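Local coordinates for prenylcyclase (Actinoplanes teichomyceticus, PDB 6IJ1), which probably catalyses the cyclisation of a prenyl chain, as a prenylcyclase of the prenyltransferase and terpene cyclase type, at residues A[12-17]-A[335-340]; A[32-37]-A[42-47]; A[73-78]-A[112-117]; A[126-131]-A[181-186]. All coordinates share one frame; numbering follows the deposited sequence.

Interaction 1: residues A[12-17]-A[335-340]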
loop_
_atom_site.group_PDB
_atom_site.type_symbol
_atom_site.label_atom_id
_atom_site.label_comp_id
_atom_site.label_asym_id
_atom_site.label_seq_id
_atom_site.Cartn_x
_atom_site.Cartn_y
_atom_site.Cartn_z
ATOM N N SER A 12 -22.398 -6.883 5.951
ATOM C CA SER A 12 -23.074 -6.288 4.810
ATOM C C SER A 12 -22.168 -5.267 4.117
ATOM O O SER A 12 -22.149 -5.196 2.891
ATOM C CB SER A 12 -24.364 -5.618 5.250
ATOM O OG SER A 12 -25.057 -5.130 4.096
ATOM N N ALA A 13 -21.481 -4.440 4.891
ATOM C CA ALA A 13 -20.557 -3.492 4.276
ATOM C C ALA A 13 -19.532 -4.203 3.434
ATOM O O ALA A 13 -19.211 -3.762 2.326
ATOM C CB ALA A 13 -19.879 -2.656 5.349
ATOM N N VAL A 14 -18.960 -5.304 3.945
ATOM C CA VAL A 14 -17.951 -6.026 3.171
ATOM C C VAL A 14 -18.552 -6.562 1.885
ATOM O O VAL A 14 -17.949 -6.469 0.813
ATOM C CB VAL A 14 -17.318 -7.136 4.035
ATOM C CG1 VAL A 14 -16.462 -8.083 3.209
ATOM C CG2 VAL A 14 -16.457 -6.519 5.103
ATOM N N ARG A 15 -19.719 -7.214 1.985
ATOM C CA ARG A 15 -20.378 -7.711 0.791
ATOM C C ARG A 15 -20.607 -6.615 -0.251
ATOM O O ARG A 15 -20.294 -6.796 -1.424
ATOM C CB ARG A 15 -21.705 -8.385 1.162
ATOM C CG ARG A 15 -22.391 -9.031 -0.054
ATOM C CD ARG A 15 -23.817 -9.525 0.283
ATOM N NE ARG A 15 -23.899 -9.931 1.689
ATOM C CZ ARG A 15 -24.543 -9.231 2.630
ATOM N NH1 ARG A 15 -25.153 -8.091 2.302
ATOM N NH2 ARG A 15 -24.561 -9.651 3.895
ATOM N N ARG A 16 -21.092 -5.444 0.198
ATOM C CA ARG A 16 -21.355 -4.368 -0.762
ATOM C C ARG A 16 -20.059 -3.794 -1.366
ATOM O O ARG A 16 -20.038 -3.400 -2.533
ATOM C CB ARG A 16 -22.129 -3.253 -0.083
ATOM C CG ARG A 16 -23.622 -3.633 0.163
ATOM C CD ARG A 16 -24.255 -2.647 1.169
ATOM N NE ARG A 16 -24.121 -1.312 0.625
ATOM C CZ ARG A 16 -24.116 -0.203 1.352
ATOM N NH1 ARG A 16 -24.291 -0.226 2.671
ATOM N NH2 ARG A 16 -23.944 0.962 0.752
ATOM N N GLY A 17 -18.972 -3.790 -0.594
ATOM C CA GLY A 17 -17.696 -3.350 -1.125
ATOM C C GLY A 17 -17.126 -4.335 -2.126
ATOM O O GLY A 17 -16.537 -3.957 -3.147
ATOM N N GLN A 335 -10.041 -4.446 3.792
ATOM C CA GLN A 335 -9.034 -5.167 4.591
ATOM C C GLN A 335 -9.191 -4.831 6.067
ATOM O O GLN A 335 -9.128 -5.727 6.944
ATOM C CB GLN A 335 -7.636 -4.813 4.043
ATOM C CG GLN A 335 -6.460 -5.516 4.786
ATOM C CD GLN A 335 -6.303 -6.916 4.333
ATOM O OE1 GLN A 335 -6.079 -7.168 3.153
ATOM N NE2 GLN A 335 -6.445 -7.855 5.240
ATOM N N ALA A 336 -9.446 -3.566 6.391
ATOM C CA ALA A 336 -9.644 -3.192 7.790
ATOM C C ALA A 336 -10.904 -3.819 8.359
ATOM O O ALA A 336 -10.915 -4.210 9.529
ATOM C CB ALA A 336 -9.727 -1.657 7.882
ATOM N N LEU A 337 -11.984 -3.838 7.587
ATOM C CA LEU A 337 -13.242 -4.396 8.142
ATOM C C LEU A 337 -13.061 -5.888 8.431
ATOM O O LEU A 337 -13.579 -6.350 9.440
ATOM C CB LEU A 337 -14.396 -4.105 7.185
ATOM C CG LEU A 337 -14.836 -2.644 7.173
ATOM C CD1 LEU A 337 -15.960 -2.425 6.180
ATOM C CD2 LEU A 337 -15.250 -2.188 8.560
ATOM N N ARG A 338 -12.324 -6.589 7.579
ATOM C CA ARG A 338 -12.070 -8.029 7.813
ATOM C C ARG A 338 -11.280 -8.176 9.116
ATOM O O ARG A 338 -11.609 -9.054 9.901
ATOM C CB ARG A 338 -11.339 -8.625 6.612
ATOM C CG ARG A 338 -10.835 -10.040 6.832
ATOM C CD ARG A 338 -11.880 -11.050 6.423
ATOM N NE ARG A 338 -13.127 -10.977 7.159
ATOM C CZ ARG A 338 -13.757 -12.034 7.654
ATOM N NH1 ARG A 338 -13.245 -13.238 7.480
ATOM N NH2 ARG A 338 -14.883 -11.881 8.328
ATOM N N THR A 339 -10.285 -7.318 9.321
ATOM C CA THR A 339 -9.454 -7.350 10.548
ATOM C C THR A 339 -10.325 -7.079 11.779
ATOM O O THR A 339 -10.117 -7.725 12.797
ATOM C CB THR A 339 -8.334 -6.313 10.441
ATOM O OG1 THR A 339 -7.517 -6.724 9.354
ATOM C CG2 THR A 339 -7.503 -6.204 11.698
ATOM N N ALA A 340 -11.254 -6.134 11.683
ATOM C CA ALA A 340 -12.118 -5.821 12.841
ATOM C C ALA A 340 -12.988 -7.035 13.180
ATOM O O ALA A 340 -13.136 -7.329 14.363
ATOM C CB ALA A 340 -12.959 -4.607 12.550
#

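Interaction 2: residues A[32-37]-A[42-47]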
loop_
_atom_site.group_PDB
_atom_site.type_symbol
_atom_site.label_atom_id
_atom_site.label_comp_id
_atom_site.label_asym_id
_atom_site.label_seq_id
_atom_site.Cartn_x
_atom_site.Cartn_y
_atom_site.Cartn_z
ATOM N N VAL A 32 -8.069 -1.111 -12.610
ATOM C CA VAL A 32 -7.193 0.045 -12.824
ATOM C C VAL A 32 -7.653 1.198 -11.923
ATOM O O VAL A 32 -8.830 1.311 -11.565
ATOM C CB VAL A 32 -7.127 0.534 -14.288
ATOM C CG1 VAL A 32 -6.749 -0.682 -15.229
ATOM C CG2 VAL A 32 -8.472 1.145 -14.733
ATOM N N ASP A 33 -6.703 2.016 -11.513
ATOM C CA ASP A 33 -7.057 3.187 -10.711
ATOM C C ASP A 33 -5.938 4.207 -10.840
ATOM O O ASP A 33 -4.864 3.932 -11.364
ATOM C CB ASP A 33 -7.296 2.822 -9.240
ATOM C CG ASP A 33 -8.297 3.739 -8.529
ATOM O OD1 ASP A 33 -8.603 4.814 -9.067
ATOM O OD2 ASP A 33 -8.708 3.347 -7.394
ATOM N N TYR A 34 -6.203 5.407 -10.314
ATOM C CA TYR A 34 -5.332 6.578 -10.434
ATOM C C TYR A 34 -5.346 7.117 -11.863
ATOM O O TYR A 34 -5.903 6.502 -12.778
ATOM C CB TYR A 34 -3.896 6.339 -9.888
ATOM C CG TYR A 34 -3.875 6.201 -8.382
ATOM C CD1 TYR A 34 -4.085 4.967 -7.781
ATOM C CD2 TYR A 34 -3.694 7.313 -7.595
ATOM C CE1 TYR A 34 -4.092 4.847 -6.374
ATOM C CE2 TYR A 34 -3.716 7.212 -6.165
ATOM C CZ TYR A 34 -3.897 5.983 -5.609
ATOM O OH TYR A 34 -3.938 5.843 -4.220
ATOM N N ASP A 35 -4.788 8.294 -12.026
ATOM C CA ASP A 35 -4.823 8.953 -13.329
ATOM C C ASP A 35 -3.563 9.736 -13.568
ATOM O O ASP A 35 -3.588 10.676 -14.368
ATOM C CB ASP A 35 -6.099 9.879 -13.345
ATOM C CG ASP A 35 -6.403 10.474 -14.684
ATOM O OD1 ASP A 35 -6.402 9.714 -15.702
ATOM O OD2 ASP A 35 -6.692 11.714 -14.690
ATOM N N LEU A 36 -2.467 9.410 -12.915
ATOM C CA LEU A 36 -1.243 10.207 -13.007
ATOM C C LEU A 36 -0.741 10.331 -14.432
ATOM O O LEU A 36 -0.288 11.409 -14.840
ATOM C CB LEU A 36 -0.153 9.563 -12.166
ATOM C CG LEU A 36 -0.544 9.729 -10.691
ATOM C CD1 LEU A 36 0.233 8.722 -9.901
ATOM C CD2 LEU A 36 -0.257 11.130 -10.227
ATOM N N LEU A 37 -0.786 9.234 -15.182
ATOM C CA LEU A 37 -0.286 9.170 -16.551
ATOM C C LEU A 37 -1.053 8.015 -17.167
ATOM O O LEU A 37 -0.495 6.943 -17.445
ATOM C CB LEU A 37 1.230 8.975 -16.552
ATOM C CG LEU A 37 1.906 9.155 -17.927
ATOM C CD1 LEU A 37 1.210 10.216 -18.785
ATOM C CD2 LEU A 37 3.368 9.507 -17.738
ATOM N N ASP A 42 -1.029 -3.051 -13.270
ATOM C CA ASP A 42 -0.406 -4.144 -12.471
ATOM C C ASP A 42 -0.458 -3.868 -10.963
ATOM O O ASP A 42 -0.881 -4.740 -10.220
ATOM C CB ASP A 42 0.993 -4.471 -12.992
ATOM C CG ASP A 42 0.961 -5.007 -14.413
ATOM O OD1 ASP A 42 -0.119 -5.329 -14.885
ATOM O OD2 ASP A 42 2.018 -5.099 -15.010
ATOM N N TRP A 43 0.005 -2.702 -10.535
ATOM C CA TRP A 43 -0.014 -2.371 -9.113
ATOM C C TRP A 43 -1.423 -2.491 -8.554
ATOM O O TRP A 43 -1.674 -3.210 -7.574
ATOM C CB TRP A 43 0.569 -0.974 -8.912
ATOM C CG TRP A 43 0.234 -0.390 -7.560
ATOM C CD1 TRP A 43 0.264 -1.021 -6.317
ATOM C CD2 TRP A 43 -0.170 0.963 -7.297
ATOM N NE1 TRP A 43 -0.085 -0.121 -5.326
ATOM C CE2 TRP A 43 -0.355 1.094 -5.914
ATOM C CE3 TRP A 43 -0.400 2.075 -8.127
ATOM C CZ2 TRP A 43 -0.769 2.301 -5.305
ATOM C CZ3 TRP A 43 -0.783 3.287 -7.526
ATOM C CH2 TRP A 43 -0.994 3.390 -6.134
ATOM N N ILE A 44 -2.393 -1.799 -9.174
ATOM C CA ILE A 44 -3.741 -1.784 -8.610
ATOM C C ILE A 44 -4.402 -3.149 -8.700
ATOM O O ILE A 44 -5.131 -3.542 -7.790
ATOM C CB ILE A 44 -4.578 -0.693 -9.331
ATOM C CG1 ILE A 44 -4.021 0.681 -8.940
ATOM C CG2 ILE A 44 -6.066 -0.765 -9.007
ATOM C CD1 ILE A 44 -4.165 1.025 -7.409
ATOM N N THR A 45 -4.199 -3.876 -9.814
ATOM C CA THR A 45 -4.749 -5.222 -9.903
ATOM C C THR A 45 -4.232 -6.103 -8.775
ATOM O O THR A 45 -5.013 -6.820 -8.153
ATOM C CB THR A 45 -4.376 -5.802 -11.275
ATOM O OG1 THR A 45 -5.072 -5.069 -12.307
ATOM C CG2 THR A 45 -4.782 -7.267 -11.389
ATOM N N ALA A 46 -2.911 -6.085 -8.558
ATOM C CA ALA A 46 -2.329 -6.878 -7.471
ATOM C C ALA A 46 -2.891 -6.450 -6.115
ATOM O O ALA A 46 -3.206 -7.288 -5.266
ATOM C CB ALA A 46 -0.823 -6.760 -7.473
ATOM N N TYR A 47 -3.014 -5.134 -5.887
ATOM C CA TYR A 47 -3.437 -4.647 -4.577
ATOM C C TYR A 47 -4.893 -5.041 -4.296
ATOM O O TYR A 47 -5.231 -5.518 -3.205
ATOM C CB TYR A 47 -3.274 -3.114 -4.594
ATOM C CG TYR A 47 -3.578 -2.452 -3.250
ATOM C CD1 TYR A 47 -2.590 -2.451 -2.281
ATOM C CD2 TYR A 47 -4.821 -1.880 -2.976
ATOM C CE1 TYR A 47 -2.830 -1.904 -1.040
ATOM C CE2 TYR A 47 -5.053 -1.270 -1.749
ATOM C CZ TYR A 47 -4.043 -1.275 -0.804
ATOM O OH TYR A 47 -4.222 -0.683 0.444
#

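Interaction 3: residues A[73-78]-A[112-117]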
loop_
_atom_site.group_PDB
_atom_site.type_symbol
_atom_site.label_atom_id
_atom_site.label_comp_id
_atom_site.label_asym_id
_atom_site.label_seq_id
_atom_site.Cartn_x
_atom_site.Cartn_y
_atom_site.Cartn_z
ATOM N N PRO A 73 2.109 -13.391 -16.625
ATOM C CA PRO A 73 2.760 -13.081 -17.915
ATOM C C PRO A 73 3.181 -11.641 -18.092
ATOM O O PRO A 73 3.936 -11.328 -19.045
ATOM C CB PRO A 73 1.703 -13.467 -18.940
ATOM C CG PRO A 73 0.445 -13.611 -18.236
ATOM C CD PRO A 73 0.744 -13.892 -16.805
ATOM N N GLU A 74 2.705 -10.728 -17.258
ATOM C CA GLU A 74 3.136 -9.334 -17.344
ATOM C C GLU A 74 4.479 -9.052 -16.688
ATOM O O GLU A 74 5.013 -7.944 -16.814
ATOM C CB GLU A 74 2.089 -8.417 -16.707
ATOM C CG GLU A 74 0.735 -8.539 -17.314
ATOM C CD GLU A 74 0.754 -8.204 -18.791
ATOM O OE1 GLU A 74 1.498 -7.270 -19.161
ATOM O OE2 GLU A 74 0.073 -8.897 -19.565
ATOM N N GLN A 75 5.093 -10.046 -16.031
ATOM C CA GLN A 75 6.409 -9.822 -15.444
ATOM C C GLN A 75 7.430 -9.419 -16.517
ATOM O O GLN A 75 7.495 -10.042 -17.589
ATOM C CB GLN A 75 6.868 -11.126 -14.742
ATOM C CG GLN A 75 8.131 -10.955 -13.866
ATOM C CD GLN A 75 8.493 -12.277 -13.190
ATOM O OE1 GLN A 75 8.168 -13.347 -13.707
ATOM N NE2 GLN A 75 9.150 -12.192 -12.036
ATOM N N HIS A 76 8.265 -8.426 -16.214
ATOM C CA HIS A 76 9.330 -7.983 -17.108
ATOM C C HIS A 76 10.485 -8.961 -17.041
ATOM O O HIS A 76 10.640 -9.700 -16.048
ATOM C CB HIS A 76 9.785 -6.572 -16.698
ATOM C CG HIS A 76 10.688 -5.879 -17.680
ATOM N ND1 HIS A 76 12.049 -6.105 -17.758
ATOM C CD2 HIS A 76 10.415 -4.916 -18.597
ATOM C CE1 HIS A 76 12.572 -5.326 -18.683
ATOM N NE2 HIS A 76 11.601 -4.590 -19.204
ATOM N N ASP A 77 11.348 -8.942 -18.083
ATOM C CA ASP A 77 12.554 -9.787 -18.022
ATOM C C ASP A 77 13.455 -9.464 -16.825
ATOM O O ASP A 77 14.235 -10.324 -16.379
ATOM C CB ASP A 77 13.396 -9.605 -19.288
ATOM C CG ASP A 77 12.724 -10.163 -20.542
ATOM O OD1 ASP A 77 11.780 -10.996 -20.451
ATOM O OD2 ASP A 77 13.173 -9.761 -21.646
ATOM N N ASN A 78 13.387 -8.238 -16.281
ATOM C CA ASN A 78 14.173 -7.870 -15.106
ATOM C C ASN A 78 13.570 -8.440 -13.810
ATOM O O ASN A 78 14.161 -8.241 -12.746
ATOM C CB ASN A 78 14.372 -6.338 -14.985
ATOM C CG ASN A 78 13.073 -5.527 -14.811
ATOM O OD1 ASN A 78 12.041 -6.032 -14.372
ATOM N ND2 ASN A 78 13.136 -4.237 -15.196
ATOM N N ALA A 112 8.693 -16.603 -9.498
ATOM C CA ALA A 112 8.960 -15.718 -8.348
ATOM C C ALA A 112 10.446 -15.435 -8.157
ATOM O O ALA A 112 10.824 -14.372 -7.661
ATOM C CB ALA A 112 8.367 -16.334 -7.080
ATOM N N ARG A 113 11.355 -16.344 -8.562
ATOM C CA ARG A 113 12.771 -16.097 -8.295
ATOM C C ARG A 113 13.297 -14.798 -8.921
ATOM O O ARG A 113 13.986 -14.037 -8.218
ATOM C CB ARG A 113 13.587 -17.327 -8.761
ATOM C CG ARG A 113 15.051 -17.170 -8.513
ATOM C CD ARG A 113 15.852 -18.075 -9.466
ATOM N NE ARG A 113 16.244 -19.267 -8.731
ATOM C CZ ARG A 113 16.966 -20.286 -9.213
ATOM N NH1 ARG A 113 17.404 -20.291 -10.465
ATOM N NH2 ARG A 113 17.246 -21.321 -8.420
ATOM N N PRO A 114 13.073 -14.517 -10.216
ATOM C CA PRO A 114 13.526 -13.217 -10.752
ATOM C C PRO A 114 12.838 -12.047 -10.063
ATOM O O PRO A 114 13.423 -10.958 -9.987
ATOM C CB PRO A 114 13.126 -13.266 -12.238
ATOM C CG PRO A 114 12.690 -14.591 -12.525
ATOM C CD PRO A 114 12.459 -15.365 -11.254
ATOM N N GLY A 115 11.647 -12.280 -9.495
ATOM C CA GLY A 115 11.023 -11.251 -8.644
ATOM C C GLY A 115 11.769 -11.017 -7.345
ATOM O O GLY A 115 12.040 -9.864 -6.956
ATOM N N TRP A 116 12.156 -12.110 -6.631
ATOM C CA TRP A 116 13.021 -11.922 -5.460
ATOM C C TRP A 116 14.331 -11.241 -5.818
ATOM O O TRP A 116 14.815 -10.383 -5.066
ATOM C CB TRP A 116 13.349 -13.264 -4.758
ATOM C CG TRP A 116 12.138 -14.081 -4.414
ATOM C CD1 TRP A 116 11.942 -15.422 -4.698
ATOM C CD2 TRP A 116 11.010 -13.702 -3.607
ATOM N NE1 TRP A 116 10.764 -15.850 -4.199
ATOM C CE2 TRP A 116 10.156 -14.817 -3.517
ATOM C CE3 TRP A 116 10.625 -12.496 -2.991
ATOM C CZ2 TRP A 116 8.931 -14.795 -2.839
ATOM C CZ3 TRP A 116 9.441 -12.487 -2.271
ATOM C CH2 TRP A 116 8.602 -13.601 -2.224
ATOM N N GLU A 117 14.953 -11.649 -6.948
ATOM C CA GLU A 117 16.205 -11.028 -7.325
ATOM C C GLU A 117 16.011 -9.558 -7.629
ATOM O O GLU A 117 16.850 -8.736 -7.279
ATOM C CB GLU A 117 16.802 -11.746 -8.536
ATOM C CG GLU A 117 17.252 -13.180 -8.144
ATOM C CD GLU A 117 17.557 -14.042 -9.388
ATOM O OE1 GLU A 117 17.312 -13.562 -10.530
ATOM O OE2 GLU A 117 18.044 -15.193 -9.218
HETATM O O HOH W 1 15.728 -10.852 -11.731
#

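Interaction 4: residues A[126-131]-A[181-186]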
loop_
_atom_site.group_PDB
_atom_site.type_symbol
_atom_site.label_atom_id
_atom_site.label_comp_id
_atom_site.label_asym_id
_atom_site.label_seq_id
_atom_site.Cartn_x
_atom_site.Cartn_y
_atom_site.Cartn_z
ATOM N N ASP A 126 21.524 0.279 4.581
ATOM C CA ASP A 126 20.897 0.520 5.877
ATOM C C ASP A 126 19.660 -0.335 6.079
ATOM O O ASP A 126 19.005 -0.230 7.134
ATOM C CB ASP A 126 20.536 1.998 6.067
ATOM C CG ASP A 126 19.500 2.516 5.045
ATOM O OD1 ASP A 126 19.084 1.763 4.137
ATOM O OD2 ASP A 126 19.138 3.713 5.138
ATOM N N GLY A 127 19.346 -1.183 5.115
ATOM C CA GLY A 127 18.226 -2.090 5.278
ATOM C C GLY A 127 16.945 -1.609 4.645
ATOM O O GLY A 127 16.048 -2.420 4.436
ATOM N N LEU A 128 16.846 -0.323 4.321
ATOM C CA LEU A 128 15.653 0.122 3.602
ATOM C C LEU A 128 15.674 -0.289 2.139
ATOM O O LEU A 128 16.723 -0.538 1.525
ATOM C CB LEU A 128 15.510 1.629 3.681
ATOM C CG LEU A 128 15.389 2.126 5.131
ATOM C CD1 LEU A 128 15.204 3.657 5.084
ATOM C CD2 LEU A 128 14.265 1.449 5.905
ATOM N N VAL A 129 14.473 -0.373 1.568
ATOM C CA VAL A 129 14.238 -0.747 0.189
ATOM C C VAL A 129 13.842 0.492 -0.597
ATOM O O VAL A 129 12.957 1.241 -0.161
ATOM C CB VAL A 129 13.134 -1.809 0.101
ATOM C CG1 VAL A 129 12.901 -2.241 -1.309
ATOM C CG2 VAL A 129 13.506 -3.060 0.961
ATOM N N SER A 130 14.523 0.732 -1.717
ATOM C CA SER A 130 14.137 1.850 -2.558
ATOM C C SER A 130 13.041 1.433 -3.524
ATOM O O SER A 130 12.913 0.276 -3.906
ATOM C CB SER A 130 15.317 2.398 -3.372
ATOM O OG SER A 130 15.854 1.396 -4.242
ATOM N N THR A 131 12.296 2.441 -4.037
ATOM C CA THR A 131 11.288 2.098 -5.030
ATOM C C THR A 131 11.922 1.736 -6.386
ATOM O O THR A 131 11.403 0.871 -7.123
ATOM C CB THR A 131 10.336 3.302 -5.173
ATOM O OG1 THR A 131 9.708 3.510 -3.912
ATOM C CG2 THR A 131 9.249 3.038 -6.194
ATOM N N LEU A 181 12.782 -1.535 11.516
ATOM C CA LEU A 181 12.661 -1.235 12.941
ATOM C C LEU A 181 13.407 0.041 13.310
ATOM O O LEU A 181 12.885 0.843 14.092
ATOM C CB LEU A 181 13.212 -2.404 13.769
ATOM C CG LEU A 181 12.323 -3.643 13.680
ATOM C CD1 LEU A 181 13.080 -4.811 14.376
ATOM C CD2 LEU A 181 10.965 -3.483 14.399
ATOM N N ARG A 182 14.601 0.278 12.712
ATOM C CA ARG A 182 15.343 1.485 13.042
ATOM C C ARG A 182 14.645 2.752 12.527
ATOM O O ARG A 182 14.878 3.855 13.057
ATOM C CB ARG A 182 16.760 1.429 12.450
ATOM C CG ARG A 182 17.709 0.570 13.311
ATOM C CD ARG A 182 19.170 0.729 12.826
ATOM N NE ARG A 182 19.330 0.205 11.477
ATOM C CZ ARG A 182 19.607 -1.069 11.200
ATOM N NH1 ARG A 182 19.787 -1.947 12.178
ATOM N NH2 ARG A 182 19.720 -1.457 9.937
ATOM N N ALA A 183 13.746 2.625 11.541
ATOM C CA ALA A 183 13.055 3.794 11.015
ATOM C C ALA A 183 11.804 4.185 11.819
ATOM O O ALA A 183 11.168 5.216 11.508
ATOM C CB ALA A 183 12.691 3.519 9.557
ATOM N N GLN A 184 11.395 3.406 12.807
ATOM C CA GLN A 184 10.226 3.773 13.599
ATOM C C GLN A 184 10.525 5.029 14.403
ATOM O O GLN A 184 11.602 5.162 14.974
ATOM C CB GLN A 184 9.834 2.638 14.566
ATOM C CG GLN A 184 8.507 2.858 15.229
ATOM C CD GLN A 184 8.109 1.718 16.155
ATOM O OE1 GLN A 184 8.989 0.916 16.591
ATOM N NE2 GLN A 184 6.821 1.602 16.438
ATOM N N ARG A 185 9.586 5.950 14.436
ATOM C CA ARG A 185 9.791 7.177 15.202
ATOM C C ARG A 185 9.519 6.887 16.672
ATOM O O ARG A 185 8.815 5.945 16.999
ATOM C CB ARG A 185 8.831 8.272 14.694
ATOM C CG ARG A 185 9.069 8.632 13.216
ATOM C CD ARG A 185 10.273 9.546 13.059
ATOM N NE ARG A 185 10.634 9.962 11.678
ATOM C CZ ARG A 185 9.898 10.750 10.890
ATOM N NH1 ARG A 185 8.690 11.176 11.275
ATOM N NH2 ARG A 185 10.351 11.078 9.683
ATOM N N PRO A 186 10.065 7.710 17.575
ATOM C CA PRO A 186 9.828 7.490 19.011
ATOM C C PRO A 186 8.386 7.602 19.411
ATOM O O PRO A 186 8.009 7.005 20.435
ATOM C CB PRO A 186 10.632 8.599 19.690
ATOM C CG PRO A 186 11.586 9.079 18.694
ATOM C CD PRO A 186 10.965 8.827 17.315
HETATM O O HOH W 2 18.862 1.444 9.238
#

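Interaction 1: residues A[12-17]-A[335-340]
L337 of helix 327-341 packs against A13 and V14 of helix 10-23. The two helices lie at opposite ends of the sequence, so this contact brings the N-terminal and C-terminal parts of the chain together. It is plain helix-to-helix packing between the first and last helices, consistent with the mainly helical fold of terpene cyclases. Their backbones are closest at V14 and L337, where the CA atoms are 7.0 Å apart.

The contact across the two segments is apolar. L337 uses two parts of its side chain. Its CB lies 3.8 Å from CG2 of V14. Its CD1 reaches on to CB of A13, at 4.0 Å. V14 and L337 pass alongside each other, pointing in opposite directions. The torsions set this up. In V14 the branch CG1 is anti to the backbone N (chi1 169°), which leaves CG2 as the methyl that meets L337. In L337 the CG stands anti to the carbonyl carbon, and the extended chi2 (179°) carries CD1 out to A13. L337 also rests on A272, so helix 327-341 is packed against helix 265-278 as well.

The hydrogen bonds near the contact run within each helix or to other parts of the chain. G17 N bonds to A13 O at 2.9 Å, and NE2 of Q279 also bonds to that oxygen. NE2 of Q335 bonds to OE1 of Q54, away from helix 10-23.

All three touching residues are buried. With small alanine and branched aliphatic groups at the interface, the pairing rests on shape and on exclusion of water, and carries no directional bond.

Interaction 2: residues A[32-37]-A[42-47]
The Y34 ring lies beside the indole of W43, and I44 fills the angle between them. The planes are tilted by 26° and displaced, so little of one ring lies over the other. The centroid of the Y34 ring is 5.1 Å from that of the W43 six-membered ring. CE1 of Y34 meets CH2 of W43 at 3.4 Å. W43 gets there because its CG is anti to the backbone N (chi1 164°).

I44 touches both rings in different ways. Its CD1 sits 3.8 Å above the W43 plane, over the ring centre. The same methyl meets the Y34 ring at its edge, 4.0 Å from CE1. The other branch, CG2, packs on CB of D33 at 3.8 Å. An alanine in place of I44 would probably leave a gap beside D33 CB and over the W43 face, and take away the methyl at the edge of the Y34 ring.

D33 turns its carboxylate to polar partners. OD1 takes Y34 N from above the carboxylate plane, and also F325 N. OD2 accepts from H328 N. OH of Y34 bonds to A289 O.

The loop between helices 10-23 and 42-52 thus folds back on the first turn of helix 42-52 through aromatic and aliphatic packing, while a buried carboxylate, satisfied by backbone N-H groups, ties it to helix 327-341.

Interaction 3: residues A[73-78]-A[112-117]
Q75 reaches across to G115 and P114 from a Gln-x-x-x-Gly-x-Trp run, Q75, G79 and W81. This is consistent with the QW motif of terpene cyclases. The motif joins the loop after helix 58-71 to the first turn of helix 112-121.

The side chain of Q75 is fully stretched. CG is anti to the backbone N (chi1 -170°), and chi2 is extended too. This places the amide at the helix. NE2 lies 3.6 Å from G115 N and 4.1 Å from CB of P114. Its hydrogen bonds go to G79 O, within the motif, and to W111 O, just before the helix segment. One amide nitrogen therefore ties its own loop to the chain entering helix 112-121. At G115, a CB would be crowded by A112 O.

H76 shapes the turn that follows. Its ND1 accepts from N78 N at 2.9 Å, close to the ring plane and fairly straight at 164°. The side chain of N78 serves its own loop: OD1 bonds to G80 N and ND2 to OE1 of E89.

The backbone of N78 faces P114, and a water lies between the two carbonyls. It sits 3.2 Å from N78 O and 2.9 Å from P114 O, with other acceptors competing for its protons.

Interaction 4: residues A[126-131]-A[181-186]
An Asx turn at D126 presents its backbone carbonyl to R182 of helix 173-182. The turn is closed by D126 OD1, which accepts from L128 N at 3.1 Å. G127 sits at its middle with a positive phi of 97°.

R182 bends back at chi3 (-65°), which brings its guanidinium group to the turn. NH2 donates to D126 O at 3.1 Å, with an N-H...O angle of 153°. The oxygen lies at the guanidinium edge, near its plane, while the donor stands above the carbonyl plane of D126. A water doubles the link: NE of R182 donates to it at 2.6 Å, and it donates to D126 O at 2.7 Å. The carbonyl is thus held by R182 directly and through a water. D126 OD1 is 6.7 Å from NH2, so the carboxylate forms no salt bridge with it.

Beside this polar link, CD2 of L128 loosely meets CB of A183 at 4.5 Å. Both residues also rest on helix 158-164, L128 on T161 and A183 on V158.

The chain then runs into Q184, whose NE2 bonds to G188 O and to A218 O. Q184, G188 and W190 have the spacing of a QW motif, as in terpene cyclases.

How the interactions relate
Interactions 1 and 2 are buried, interaction 3 is partly buried and interaction 4 lies at the surface. Chemistry follows place. Interaction 1 is purely aliphatic, interaction 2 adds aromatic rings, and interactions 3 and 4 use water and amide or guanidinium groups. Helix 327-341 is common to the first two: it carries segment 335-340, and its other end is bonded to D33. Interactions 3 and 4 each include the glutamine of a probable QW motif, with centres 24 Å apart. Interactions 2 and 3 touch, where OD2 of D42 packs on CB of E74 at 3.7 Å. Interaction 1 closes a chain loop that encloses the other three.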